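Local coordinates for protein ubiquitin-activating enzyme E1-like (Saccharomyces cerevisiae, PDB 3ONH) that forms, with AOS1, the dimeric E1 enzyme that activates SMT3 using ATP, this piece being the ubiquitin-fold domain of UBA2, at residues K4-I10 / K87-L93. Residues are numbered along the deposited sequence; the frame is centred on the assembly and turned at random.
Sequences KVCRGVI and KAIELFL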
# COMPACT_ATOMS: atom_id res chain seq x y z
N LYS A 4 2.87 -17.66 0.20
CA LYS A 4 3.48 -16.67 -0.67
C LYS A 4 2.66 -15.38 -0.68
O LYS A 4 1.71 -15.22 0.08
CB LYS A 4 3.63 -17.21 -2.08
CG LYS A 4 2.35 -17.19 -2.89
CD LYS A 4 2.60 -17.56 -4.34
CE LYS A 4 2.79 -19.06 -4.48
NZ LYS A 4 1.65 -19.79 -3.87
N VAL A 5 3.04 -14.47 -1.56
CA VAL A 5 2.45 -13.15 -1.58
C VAL A 5 2.38 -12.65 -3.02
O VAL A 5 3.19 -13.04 -3.86
CB VAL A 5 3.29 -12.17 -0.75
CG1 VAL A 5 4.55 -11.78 -1.51
CG2 VAL A 5 2.49 -10.96 -0.38
N CYS A 6 1.40 -11.81 -3.32
CA CYS A 6 1.35 -11.18 -4.62
C CYS A 6 2.37 -10.05 -4.65
O CYS A 6 2.74 -9.51 -3.60
CB CYS A 6 -0.06 -10.67 -4.93
SG CYS A 6 -1.26 -11.98 -4.89
N ARG A 7 2.86 -9.72 -5.84
CA ARG A 7 3.88 -8.70 -5.96
C ARG A 7 3.61 -7.79 -7.14
O ARG A 7 3.12 -8.23 -8.18
CB ARG A 7 5.26 -9.33 -6.08
CG ARG A 7 5.67 -10.15 -4.86
CD ARG A 7 6.95 -10.94 -5.11
NE ARG A 7 7.29 -11.78 -3.97
CZ ARG A 7 7.78 -11.32 -2.83
NH1 ARG A 7 7.98 -10.01 -2.68
NH2 ARG A 7 8.07 -12.15 -1.84
N GLY A 8 3.93 -6.52 -6.97
CA GLY A 8 3.82 -5.55 -8.05
C GLY A 8 4.66 -4.32 -7.78
O GLY A 8 5.18 -4.15 -6.68
N VAL A 9 4.80 -3.47 -8.80
CA VAL A 9 5.48 -2.19 -8.66
C VAL A 9 4.48 -1.05 -8.78
O VAL A 9 3.68 -1.00 -9.71
CB VAL A 9 6.57 -2.01 -9.75
CG1 VAL A 9 7.12 -0.58 -9.73
CG2 VAL A 9 7.68 -3.01 -9.56
N ILE A 10 4.53 -0.13 -7.81
CA ILE A 10 3.80 1.12 -7.92
C ILE A 10 4.70 2.16 -8.56
O ILE A 10 5.79 2.42 -8.07
CB ILE A 10 3.34 1.62 -6.53
CG1 ILE A 10 2.35 0.65 -5.91
CG2 ILE A 10 2.72 2.99 -6.65
CD1 ILE A 10 1.92 1.03 -4.51
N LYS A 87 -5.53 -12.46 -0.66
CA LYS A 87 -4.09 -12.70 -0.58
C LYS A 87 -3.32 -11.40 -0.41
O LYS A 87 -3.62 -10.40 -1.05
CB LYS A 87 -3.62 -13.43 -1.84
CG LYS A 87 -2.17 -13.89 -1.79
CD LYS A 87 -1.89 -14.85 -2.94
CE LYS A 87 -0.43 -15.23 -3.02
NZ LYS A 87 -0.16 -15.99 -4.26
N ALA A 88 -2.32 -11.41 0.47
CA ALA A 88 -1.53 -10.21 0.74
C ALA A 88 -0.73 -9.82 -0.49
O ALA A 88 -0.45 -10.66 -1.34
CB ALA A 88 -0.61 -10.43 1.94
N ILE A 89 -0.37 -8.55 -0.59
CA ILE A 89 0.41 -8.10 -1.71
C ILE A 89 1.59 -7.25 -1.24
O ILE A 89 1.45 -6.44 -0.32
CB ILE A 89 -0.46 -7.32 -2.70
CG1 ILE A 89 0.34 -6.92 -3.94
CG2 ILE A 89 -1.06 -6.09 -2.03
CD1 ILE A 89 -0.48 -6.24 -5.01
N GLU A 90 2.75 -7.47 -1.84
CA GLU A 90 3.93 -6.66 -1.56
C GLU A 90 4.13 -5.71 -2.71
O GLU A 90 4.37 -6.14 -3.84
CB GLU A 90 5.17 -7.53 -1.40
CG GLU A 90 5.32 -8.16 -0.02
CD GLU A 90 6.77 -8.52 0.30
OE1 GLU A 90 7.68 -7.96 -0.35
OE2 GLU A 90 7.00 -9.34 1.21
N LEU A 91 4.01 -4.42 -2.43
CA LEU A 91 4.15 -3.40 -3.45
C LEU A 91 5.45 -2.62 -3.31
O LEU A 91 5.72 -2.00 -2.28
CB LEU A 91 2.94 -2.45 -3.43
CG LEU A 91 1.60 -3.08 -3.80
CD1 LEU A 91 0.46 -2.21 -3.37
CD2 LEU A 91 1.54 -3.34 -5.29
N PHE A 92 6.24 -2.65 -4.38
CA PHE A 92 7.49 -1.92 -4.46
C PHE A 92 7.21 -0.49 -4.93
O PHE A 92 6.56 -0.30 -5.95
CB PHE A 92 8.42 -2.62 -5.46
CG PHE A 92 9.79 -2.02 -5.56
CD1 PHE A 92 10.85 -2.58 -4.86
CD2 PHE A 92 10.03 -0.91 -6.35
CE1 PHE A 92 12.12 -2.03 -4.95
CE2 PHE A 92 11.31 -0.35 -6.44
CZ PHE A 92 12.35 -0.93 -5.73
N LEU A 93 7.69 0.50 -4.19
CA LEU A 93 7.51 1.89 -4.57
C LEU A 93 8.62 2.35 -5.50
O LEU A 93 9.78 2.52 -5.09
CB LEU A 93 7.47 2.81 -3.34
CG LEU A 93 6.46 2.49 -2.25
CD1 LEU A 93 6.39 3.62 -1.22
CD2 LEU A 93 5.09 2.27 -2.87
O HOH W 1 9.56 -11.04 0.59
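Cys6 and Glu90 tie two parallel strands, 6-10 and 89-93, at the centre of the ubiquitin-like beta-grasp sheet. Cys6 N donates to Ala88 O and Cys6 O accepts from Glu90 N at 2.7 Å. Gly8 repeats the pattern with Glu90 O and Phe92 N. Ile10 N donates to Phe92 O, and the pairing goes on to Asp94.

Arg7 and Glu90 lie side by side on one face. The salt bridge from Arg7 NH1 to Glu90 OE1 is 3.1 Å long, but its hydrogen bond is weak, with the two planes 73° apart. A water links Arg7 NH2 to Glu90 OE2. Val5 CG1 sits over the centre of the guanidinium, 3.4 Å above its plane.

CG anti to the backbone N (chi1 -173°) and an extended chain carry Lys87 along Cys6 SG to Lys4. Lys87 CD rests 3.5 Å from Cys6 SG. Lys87 NZ comes within 3.1 Å of Lys4 CG and ends 4.2 Å from Lys4 NZ, a like-charge pair. With an alanine here, Cys6 SG and Lys4 CG would probably lose the methylene chain that packs on them.

Helix 22-33 covers the other face, with Phe25 on Ile10 and Ile29 on Leu91. There Ile10 CD1 meets Leu91 CD1 at 3.7 Å and also touches Leu93 CD2.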